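Long-range contacts in CD1-2 antigen (Gallus gallus, PDB 3DBX), which probably presents lipid antigens to T cells, as other CD1 proteins do, and holds a palmitic acid in the groove of its MHC class I-like domain: residues 10-15 against 104-109; 113-118 against 164-169; 34-39 against 183-188. One frame throughout, in Å; residues are numbered along the deposited sequence.

Contact 1 (10-15 against 104-109); sequences SQFFQL and GCKLYT. With NAG (2-acetamido-2-deoxy-beta-D-glucopyranose), chain E.
Cys-105 O is met from three directions: by the N-H of Phe-13, by the CA of Phe-12 and by the edge of the Phe-12 ring. The first is a true hydrogen bond, Phe-13 N to Cys-105 O at 2.8 Å and 164°; the others are a CA-H...O contact from Phe-12 CA and the edge of the Phe-12 ring, with Cys-105 O lying in the ring plane, 3.6 Å from Phe-12 CD1. The bond belongs to an antiparallel pair of strands, 12-15 and 104-107, at the centre of the MHC-type sheet. Cys-105 N returns a bond to Phe-13 O, making this the hydrogen-bonded pair, and Leu-107 N reaches Gln-11 O at 2.9 Å. On the face carrying Phe-12, Gln-14 and Lys-106, the lysine chain bends at chi3 (-134°) across the Phe-12 ring. Its NZ sits 4.2 Å from the ring centroid of Phe-12, an off-centre cation-pi contact, while Gln-14 CG packs on the opposite face. Phe-13, with CG anti to its backbone N, occupies the other face of the sheet, where its ring meets Phe-170 and Tyr-173 of helix 156-180 edge-to-face. Beyond the strand, Tyr-108 is flanked by the glycan attached to Asn-110: NAG C6 stands 3.6 Å above the Tyr-108 ring, over its centre, and Lys-106 CG lies on the opposite face.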
loop_
_atom_site.group_PDB
_atom_site.type_symbol
_atom_site.label_atom_id
_atom_site.label_comp_id
_atom_site.label_asym_id
_atom_site.label_seq_id
_atom_site.Cartn_x
_atom_site.Cartn_y
_atom_site.Cartn_z
ATOM N N SER A 10 11.742 -9.858 3.131
ATOM C CA SER A 10 11.039 -11.134 3.158
ATOM C C SER A 10 10.787 -11.661 4.568
ATOM O O SER A 10 9.975 -12.568 4.747
ATOM C CB SER A 10 11.762 -12.175 2.310
ATOM O OG SER A 10 10.813 -13.064 1.749
ATOM N N GLN A 11 11.485 -11.099 5.555
ATOM C CA GLN A 11 11.263 -11.430 6.964
ATOM C C GLN A 11 10.687 -10.247 7.755
ATOM O O GLN A 11 11.051 -10.010 8.918
ATOM C CB GLN A 11 12.556 -11.978 7.584
ATOM C CG GLN A 11 12.979 -13.276 6.921
ATOM C CD GLN A 11 14.330 -13.759 7.356
ATOM O OE1 GLN A 11 15.348 -13.101 7.130
ATOM N NE2 GLN A 11 14.356 -14.935 7.970
ATOM N N PHE A 12 9.791 -9.509 7.096
ATOM C CA PHE A 12 9.102 -8.365 7.680
ATOM C C PHE A 12 7.607 -8.655 7.659
ATOM O O PHE A 12 6.950 -8.623 6.597
ATOM C CB PHE A 12 9.437 -7.072 6.907
ATOM C CG PHE A 12 8.931 -5.774 7.561
ATOM C CD1 PHE A 12 8.562 -5.715 8.899
ATOM C CD2 PHE A 12 8.877 -4.593 6.820
ATOM C CE1 PHE A 12 8.121 -4.511 9.486
ATOM C CE2 PHE A 12 8.453 -3.398 7.400
ATOM C CZ PHE A 12 8.072 -3.366 8.738
ATOM N N PHE A 13 7.088 -8.943 8.843
ATOM C CA PHE A 13 5.676 -9.240 9.058
ATOM C C PHE A 13 4.947 -8.005 9.588
ATOM O O PHE A 13 5.385 -7.410 10.559
ATOM C CB PHE A 13 5.557 -10.373 10.073
ATOM C CG PHE A 13 4.161 -10.842 10.282
ATOM C CD1 PHE A 13 3.469 -11.494 9.252
ATOM C CD2 PHE A 13 3.525 -10.638 11.491
ATOM C CE1 PHE A 13 2.161 -11.944 9.436
ATOM C CE2 PHE A 13 2.208 -11.075 11.680
ATOM C CZ PHE A 13 1.539 -11.739 10.651
ATOM N N GLN A 14 3.849 -7.629 8.933
ATOM C CA GLN A 14 3.063 -6.457 9.301
ATOM C C GLN A 14 1.578 -6.760 9.349
ATOM O O GLN A 14 1.081 -7.565 8.573
ATOM C CB GLN A 14 3.284 -5.327 8.301
ATOM C CG GLN A 14 4.680 -4.744 8.304
ATOM C CD GLN A 14 4.771 -3.528 7.394
ATOM O OE1 GLN A 14 4.552 -2.404 7.827
ATOM N NE2 GLN A 14 5.078 -3.759 6.124
ATOM N N LEU A 15 0.883 -6.056 10.246
ATOM C CA LEU A 15 -0.539 -6.152 10.434
ATOM C C LEU A 15 -1.111 -4.732 10.371
ATOM O O LEU A 15 -0.605 -3.806 11.015
ATOM C CB LEU A 15 -0.851 -6.760 11.805
ATOM C CG LEU A 15 -0.502 -8.207 12.125
ATOM C CD1 LEU A 15 -0.627 -8.472 13.646
ATOM C CD2 LEU A 15 -1.401 -9.157 11.365
ATOM N N GLY A 104 4.284 -4.400 13.447
ATOM C CA GLY A 104 5.319 -5.027 12.629
ATOM C C GLY A 104 6.350 -5.808 13.416
ATOM O O GLY A 104 6.584 -5.530 14.587
ATOM N N CYS A 105 6.963 -6.781 12.741
ATOM C CA CYS A 105 8.074 -7.579 13.265
ATOM C C CYS A 105 9.030 -7.848 12.099
ATOM O O CYS A 105 8.647 -8.502 11.111
ATOM C CB CYS A 105 7.559 -8.911 13.840
ATOM S SG CYS A 105 8.791 -9.974 14.639
ATOM N N LYS A 106 10.246 -7.323 12.199
ATOM C CA LYS A 106 11.300 -7.570 11.217
ATOM C C LYS A 106 12.381 -8.430 11.852
ATOM O O LYS A 106 12.757 -8.191 13.000
ATOM C CB LYS A 106 11.916 -6.245 10.764
ATOM C CG LYS A 106 12.690 -6.293 9.444
ATOM C CD LYS A 106 12.918 -4.878 8.901
ATOM C CE LYS A 106 12.601 -4.784 7.396
ATOM N NZ LYS A 106 12.313 -3.380 6.927
ATOM N N LEU A 107 12.873 -9.432 11.112
ATOM C CA LEU A 107 14.052 -10.223 11.534
ATOM C C LEU A 107 15.279 -9.954 10.663
ATOM O O LEU A 107 15.322 -10.351 9.488
ATOM C CB LEU A 107 13.762 -11.733 11.525
ATOM C CG LEU A 107 12.514 -12.369 12.153
ATOM C CD1 LEU A 107 12.814 -13.840 12.420
ATOM C CD2 LEU A 107 12.093 -11.694 13.452
ATOM N N TYR A 108 16.271 -9.286 11.248
ATOM C CA TYR A 108 17.567 -9.083 10.593
ATOM C C TYR A 108 18.385 -10.356 10.738
ATOM O O TYR A 108 18.301 -11.037 11.763
ATOM C CB TYR A 108 18.327 -7.893 11.203
ATOM C CG TYR A 108 17.522 -6.609 11.232
ATOM C CD1 TYR A 108 17.441 -5.787 10.109
ATOM C CD2 TYR A 108 16.826 -6.227 12.377
ATOM C CE1 TYR A 108 16.695 -4.617 10.127
ATOM C CE2 TYR A 108 16.080 -5.056 12.406
ATOM C CZ TYR A 108 16.018 -4.256 11.278
ATOM O OH TYR A 108 15.279 -3.095 11.304
ATOM N N THR A 109 19.173 -10.685 9.721
ATOM C CA THR A 109 19.969 -11.912 9.777
ATOM C C THR A 109 21.271 -11.749 10.588
ATOM O O THR A 109 22.251 -12.451 10.342
ATOM C CB THR A 109 20.206 -12.537 8.368
ATOM O OG1 THR A 109 20.701 -11.544 7.460
ATOM C CG2 THR A 109 18.900 -13.124 7.815
HETATM C C1 NAG E . 22.560 -5.928 13.725
HETATM C C2 NAG E . 23.621 -4.845 13.954
HETATM C C3 NAG E . 22.945 -3.590 14.502
HETATM C C4 NAG E . 21.835 -3.121 13.553
HETATM C C5 NAG E . 20.909 -4.280 13.164
HETATM C C6 NAG E . 19.963 -3.859 12.046
HETATM C C7 NAG E . 25.903 -5.629 14.358
HETATM C C8 NAG E . 27.084 -4.927 14.968
HETATM N N2 NAG E . 24.694 -5.301 14.824
HETATM O O3 NAG E . 23.901 -2.568 14.660
HETATM O O4 NAG E . 21.081 -2.070 14.134
HETATM O O5 NAG E . 21.642 -5.430 12.761
HETATM O O6 NAG E . 20.573 -4.040 10.787
HETATM O O7 NAG E . 26.079 -6.466 13.473
#

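Contact 2 (113-118 against 164-169); sequences RWSFVN and HIFSSS
Phe-166 sets CG anti to its carbonyl carbon (chi1 -67°), and Val-117 sets CG1 anti to its backbone N (chi1 -176°), which leaves Val-117 CG2 beside the backbone N and directed at the phenyl ring. The methyl comes in at the ring edge, near its plane, with Val-117 CG2 3.4 Å from Phe-166 CZ; the two side chains cross at about a right angle. Nearer the root of the ring, Ser-115 OG approaches Phe-166 CB to 3.5 Å. Ile-165 CG2 lies over the centre of one ring face, so Phe-166 is held by its own helix as well as by the strand. No hydrogen bond crosses the contact. Phe-166 O, buried here without a polar partner in the model, has Arg-113 CD at 3.8 Å. Around it the helix widens into a pi-type turn: His-164 O accepts from Ser-168 N at 2.9 Å and from Ser-169 N at 3.2 Å. The segment axes run 9.5 Å apart at 148°, evidence of a helix laid over a sheet strand. Val-117 also touches the bound palmitic acid, placing the valine at the lipid site, in the helix-over-sheet architecture of the MHC class I-like, CD1-type groove.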
loop_
_atom_site.group_PDB
_atom_site.type_symbol
_atom_site.label_atom_id
_atom_site.label_comp_id
_atom_site.label_asym_id
_atom_site.label_seq_id
_atom_site.Cartn_x
_atom_site.Cartn_y
_atom_site.Cartn_z
ATOM N N ARG A 113 15.878 -7.862 16.342
ATOM C CA ARG A 113 14.513 -7.707 15.825
ATOM C C ARG A 113 14.052 -6.263 15.952
ATOM O O ARG A 113 14.394 -5.588 16.924
ATOM C CB ARG A 113 13.512 -8.557 16.620
ATOM C CG ARG A 113 13.669 -10.070 16.557
ATOM C CD ARG A 113 12.852 -10.720 17.687
ATOM N NE ARG A 113 13.589 -10.780 18.952
ATOM C CZ ARG A 113 14.296 -11.834 19.342
ATOM N NH1 ARG A 113 14.357 -12.913 18.572
ATOM N NH2 ARG A 113 14.948 -11.814 20.499
ATOM N N TRP A 114 13.258 -5.801 14.990
ATOM C CA TRP A 114 12.522 -4.557 15.157
ATOM C C TRP A 114 11.033 -4.885 15.273
ATOM O O TRP A 114 10.470 -5.520 14.382
ATOM C CB TRP A 114 12.785 -3.586 13.999
ATOM C CG TRP A 114 12.107 -2.223 14.146
ATOM C CD1 TRP A 114 12.027 -1.455 15.287
ATOM C CD2 TRP A 114 11.451 -1.464 13.112
ATOM N NE1 TRP A 114 11.346 -0.287 15.026
ATOM C CE2 TRP A 114 10.988 -0.260 13.703
ATOM C CE3 TRP A 114 11.202 -1.687 11.746
ATOM C CZ2 TRP A 114 10.290 0.716 12.975
ATOM C CZ3 TRP A 114 10.510 -0.708 11.023
ATOM C CH2 TRP A 114 10.062 0.473 11.642
ATOM N N SER A 115 10.417 -4.468 16.378
ATOM C CA SER A 115 8.995 -4.713 16.622
ATOM C C SER A 115 8.317 -3.422 17.052
ATOM O O SER A 115 8.914 -2.618 17.755
ATOM C CB SER A 115 8.806 -5.782 17.701
ATOM O OG SER A 115 9.139 -7.087 17.225
ATOM N N PHE A 116 7.073 -3.219 16.627
ATOM C CA PHE A 116 6.333 -2.003 16.981
ATOM C C PHE A 116 4.820 -2.215 17.008
ATOM O O PHE A 116 4.298 -3.097 16.321
ATOM C CB PHE A 116 6.698 -0.838 16.043
ATOM C CG PHE A 116 6.325 -1.071 14.589
ATOM C CD1 PHE A 116 7.262 -1.565 13.689
ATOM C CD2 PHE A 116 5.034 -0.773 14.122
ATOM C CE1 PHE A 116 6.921 -1.762 12.356
ATOM C CE2 PHE A 116 4.696 -0.981 12.810
ATOM C CZ PHE A 116 5.648 -1.487 11.923
ATOM N N VAL A 117 4.135 -1.415 17.820
ATOM C CA VAL A 117 2.678 -1.309 17.784
ATOM C C VAL A 117 2.273 0.157 17.821
ATOM O O VAL A 117 2.575 0.873 18.792
ATOM C CB VAL A 117 1.965 -2.001 18.945
ATOM C CG1 VAL A 117 0.448 -1.897 18.734
ATOM C CG2 VAL A 117 2.377 -3.452 19.062
ATOM N N ASN A 118 1.575 0.587 16.768
ATOM C CA ASN A 118 1.060 1.952 16.668
ATOM C C ASN A 118 -0.462 2.016 16.550
ATOM O O ASN A 118 -1.044 1.329 15.724
ATOM C CB ASN A 118 1.672 2.627 15.439
ATOM C CG ASN A 118 3.165 2.804 15.550
ATOM O OD1 ASN A 118 3.709 2.889 16.636
ATOM N ND2 ASN A 118 3.832 2.854 14.425
ATOM N N HIS A 164 5.804 -11.681 24.678
ATOM C CA HIS A 164 5.826 -13.039 24.131
ATOM C C HIS A 164 5.534 -13.081 22.631
ATOM O O HIS A 164 6.186 -13.818 21.884
ATOM C CB HIS A 164 4.822 -13.934 24.847
ATOM C CG HIS A 164 4.849 -15.349 24.362
ATOM N ND1 HIS A 164 3.892 -15.859 23.505
ATOM C CD2 HIS A 164 5.741 -16.348 24.580
ATOM C CE1 HIS A 164 4.180 -17.121 23.237
ATOM N NE2 HIS A 164 5.300 -17.440 23.871
ATOM N N ILE A 165 4.546 -12.292 22.212
ATOM C CA ILE A 165 4.112 -12.227 20.824
ATOM C C ILE A 165 5.280 -11.876 19.911
ATOM O O ILE A 165 5.547 -12.579 18.937
ATOM C CB ILE A 165 2.981 -11.195 20.669
ATOM C CG1 ILE A 165 1.631 -11.779 21.101
ATOM C CG2 ILE A 165 2.875 -10.712 19.265
ATOM C CD1 ILE A 165 0.439 -10.850 20.706
ATOM N N PHE A 166 5.984 -10.801 20.252
ATOM C CA PHE A 166 7.053 -10.262 19.412
ATOM C C PHE A 166 8.383 -10.987 19.556
ATOM O O PHE A 166 9.223 -10.904 18.663
ATOM C CB PHE A 166 7.243 -8.758 19.664
ATOM C CG PHE A 166 6.082 -7.923 19.215
ATOM C CD1 PHE A 166 5.734 -7.857 17.868
ATOM C CD2 PHE A 166 5.339 -7.203 20.137
ATOM C CE1 PHE A 166 4.657 -7.103 17.447
ATOM C CE2 PHE A 166 4.263 -6.445 19.740
ATOM C CZ PHE A 166 3.910 -6.393 18.390
ATOM N N SER A 167 8.576 -11.683 20.675
ATOM C CA SER A 167 9.824 -12.431 20.935
ATOM C C SER A 167 9.774 -13.882 20.472
ATOM O O SER A 167 10.817 -14.486 20.173
ATOM C CB SER A 167 10.174 -12.429 22.430
ATOM O OG SER A 167 10.151 -11.120 22.946
ATOM N N SER A 168 8.576 -14.458 20.467
ATOM C CA SER A 168 8.436 -15.883 20.235
ATOM C C SER A 168 7.474 -16.183 19.106
ATOM O O SER A 168 7.846 -16.847 18.140
ATOM C CB SER A 168 7.986 -16.587 21.517
ATOM O OG SER A 168 7.525 -17.898 21.236
ATOM N N SER A 169 6.249 -15.678 19.222
ATOM C CA SER A 169 5.169 -16.085 18.337
ATOM C C SER A 169 5.382 -15.627 16.903
ATOM O O SER A 169 5.379 -16.454 15.983
ATOM C CB SER A 169 3.813 -15.630 18.889
ATOM O OG SER A 169 3.532 -16.307 20.115
#

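Contact 3 (34-39 against 183-188); sequences LLADVP and TDLERR
No flat group bridges the two segments; the guanidinium of Arg-188 has Glu-186 O, from its own segment, over one face and offset toward the rim. The planar charged groups of Asp-37 and Arg-187 are linked indirectly through Tyr-215, whose OH is hydrogen-bonded to Asp-37 OD1 and whose ring takes a cation-pi contact from Arg-187. Direct contact is apolar and centres on the fork of Leu-185. Its CG lies anti to the carbonyl carbon (chi1 -51°), which carries the two methyls toward the 34-39 hairpin. Leu-185 CD1 meets Leu-35 CD2 at 3.6 Å, and Leu-185 CD2 meets Val-38 CG2 at 3.8 Å, each pair crossing at about a right angle. Ala-36 CB adds a looser touch, 4.3 Å from Leu-185 CD2. A type II' turn presents these residues: Val-38 N bonds to Leu-35 O at 2.9 Å, Leu-35 N to Val-38 O at 3.0 Å, and Ala-36 takes the positive phi (50°) that such a turn needs. The hairpin joining strands 27-35 and 38-43 thus packs on helix 182-185, which follows helix 156-180 and leads toward strand 192-200 of the immunoglobulin C1-set domain, while Leu-35 also touches Ile-174 and Leu-177 of helix 156-180.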
loop_
_atom_site.group_PDB
_atom_site.type_symbol
_atom_site.label_atom_id
_atom_site.label_comp_id
_atom_site.label_asym_id
_atom_site.label_seq_id
_atom_site.Cartn_x
_atom_site.Cartn_y
_atom_site.Cartn_z
ATOM N N LEU A 34 0.706 -9.040 6.223
ATOM C CA LEU A 34 1.646 -9.068 5.078
ATOM C C LEU A 34 2.978 -9.643 5.504
ATOM O O LEU A 34 3.433 -9.348 6.588
ATOM C CB LEU A 34 1.922 -7.630 4.567
ATOM C CG LEU A 34 0.854 -6.757 3.918
ATOM C CD1 LEU A 34 1.476 -5.393 3.700
ATOM C CD2 LEU A 34 0.513 -7.277 2.571
ATOM N N LEU A 35 3.587 -10.453 4.640
ATOM C CA LEU A 35 4.998 -10.772 4.728
ATOM C C LEU A 35 5.601 -10.184 3.454
ATOM O O LEU A 35 5.125 -10.514 2.372
ATOM C CB LEU A 35 5.237 -12.296 4.816
ATOM C CG LEU A 35 6.675 -12.757 5.081
ATOM C CD1 LEU A 35 7.145 -12.340 6.454
ATOM C CD2 LEU A 35 6.854 -14.281 4.891
ATOM N N ALA A 36 6.635 -9.337 3.575
ATOM C CA ALA A 36 7.061 -8.434 2.488
ATOM C C ALA A 36 5.836 -7.663 1.941
ATOM O O ALA A 36 5.132 -7.023 2.721
ATOM C CB ALA A 36 7.807 -9.205 1.369
ATOM N N ASP A 37 5.553 -7.753 0.646
ATOM C CA ASP A 37 4.311 -7.158 0.077
ATOM C C ASP A 37 3.267 -8.207 -0.264
ATOM O O ASP A 37 2.319 -7.936 -0.988
ATOM C CB ASP A 37 4.618 -6.301 -1.181
ATOM C CG ASP A 37 5.452 -7.021 -2.216
ATOM O OD1 ASP A 37 5.840 -8.188 -1.994
ATOM O OD2 ASP A 37 5.722 -6.410 -3.277
ATOM N N VAL A 38 3.432 -9.412 0.262
ATOM C CA VAL A 38 2.534 -10.510 -0.067
ATOM C C VAL A 38 1.507 -10.565 1.050
ATOM O O VAL A 38 1.897 -10.760 2.205
ATOM C CB VAL A 38 3.299 -11.853 -0.052
ATOM C CG1 VAL A 38 2.331 -13.028 -0.324
ATOM C CG2 VAL A 38 4.458 -11.813 -1.070
ATOM N N PRO A 39 0.219 -10.364 0.714
ATOM C CA PRO A 39 -0.901 -10.543 1.641
ATOM C C PRO A 39 -0.986 -12.008 2.059
ATOM O O PRO A 39 -1.045 -12.887 1.202
ATOM C CB PRO A 39 -2.099 -10.174 0.785
ATOM C CG PRO A 39 -1.526 -9.240 -0.282
ATOM C CD PRO A 39 -0.253 -9.926 -0.617
ATOM N N THR A 183 7.733 -19.388 -3.493
ATOM C CA THR A 183 7.047 -19.225 -4.776
ATOM C C THR A 183 6.565 -17.775 -5.022
ATOM O O THR A 183 6.575 -17.287 -6.146
ATOM C CB THR A 183 5.919 -20.284 -4.958
ATOM O OG1 THR A 183 5.424 -20.224 -6.293
ATOM C CG2 THR A 183 4.769 -20.060 -3.987
ATOM N N ASP A 184 6.162 -17.106 -3.949
ATOM C CA ASP A 184 5.832 -15.668 -3.958
ATOM C C ASP A 184 6.975 -14.759 -3.475
ATOM O O ASP A 184 7.276 -13.717 -4.089
ATOM C CB ASP A 184 4.585 -15.450 -3.104
ATOM C CG ASP A 184 3.327 -15.468 -3.923
ATOM O OD1 ASP A 184 3.165 -14.542 -4.762
ATOM O OD2 ASP A 184 2.520 -16.382 -3.738
ATOM N N LEU A 185 7.610 -15.150 -2.372
ATOM C CA LEU A 185 8.689 -14.337 -1.791
ATOM C C LEU A 185 9.987 -14.286 -2.612
ATOM O O LEU A 185 10.720 -13.282 -2.530
ATOM C CB LEU A 185 8.979 -14.775 -0.356
ATOM C CG LEU A 185 7.748 -14.861 0.562
ATOM C CD1 LEU A 185 8.061 -15.660 1.817
ATOM C CD2 LEU A 185 7.236 -13.459 0.907
ATOM N N GLU A 186 10.304 -15.335 -3.392
ATOM C CA GLU A 186 11.481 -15.253 -4.276
ATOM C C GLU A 186 11.202 -15.126 -5.784
ATOM O O GLU A 186 12.086 -15.377 -6.588
ATOM C CB GLU A 186 12.476 -16.395 -4.006
ATOM C CG GLU A 186 13.029 -16.398 -2.591
ATOM C CD GLU A 186 13.930 -17.585 -2.303
ATOM O OE1 GLU A 186 14.322 -18.345 -3.245
ATOM O OE2 GLU A 186 14.268 -17.747 -1.101
ATOM N N ARG A 187 9.986 -14.738 -6.149
ATOM C CA ARG A 187 9.608 -14.528 -7.527
ATOM C C ARG A 187 10.384 -13.291 -7.987
ATOM O O ARG A 187 10.604 -12.362 -7.195
ATOM C CB ARG A 187 8.085 -14.298 -7.645
ATOM C CG ARG A 187 7.589 -13.977 -9.085
ATOM C CD ARG A 187 6.031 -13.863 -9.174
ATOM N NE ARG A 187 5.538 -12.936 -8.148
ATOM C CZ ARG A 187 5.030 -11.720 -8.373
ATOM N NH1 ARG A 187 4.861 -11.255 -9.597
ATOM N NH2 ARG A 187 4.634 -11.002 -7.343
ATOM N N ARG A 188 10.834 -13.309 -9.242
ATOM C CA ARG A 188 11.564 -12.177 -9.854
ATOM C C ARG A 188 11.017 -12.032 -11.253
ATOM O O ARG A 188 11.031 -13.001 -12.030
ATOM C CB ARG A 188 13.090 -12.455 -9.882
ATOM C CG ARG A 188 13.631 -12.753 -8.479
ATOM C CD ARG A 188 15.102 -13.050 -8.396
ATOM N NE ARG A 188 15.427 -14.406 -8.870
ATOM C CZ ARG A 188 16.235 -15.272 -8.251
ATOM N NH1 ARG A 188 16.811 -14.957 -7.084
ATOM N NH2 ARG A 188 16.457 -16.467 -8.798
#

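All three contacts reach the eight-stranded antiparallel sheet of the MHC-type domain. Contact 1 pairs strands 12-21 and 97-107; each then bonds outward, Lys-106 N to Trp-114 O on the side of contact 2, Gln-14 O to Leu-34 N on that of contact 3. Centres of contacts 1 and 2 lie about 9 Å apart, those of 1 and 3 about 12 Å, and those of 2 and 3 about 21 Å; contacts 2 and 3 do not touch, their nearest atoms being about 10 Å apart. Along the chain contact 1 closes before contact 2 opens, whereas contacts 1 and 3 alternate. The sheet thus links the lipid site at contact 2, where a strand of the groove floor meets helix 156-180, to the approach to the immunoglobulin domain at contact 3.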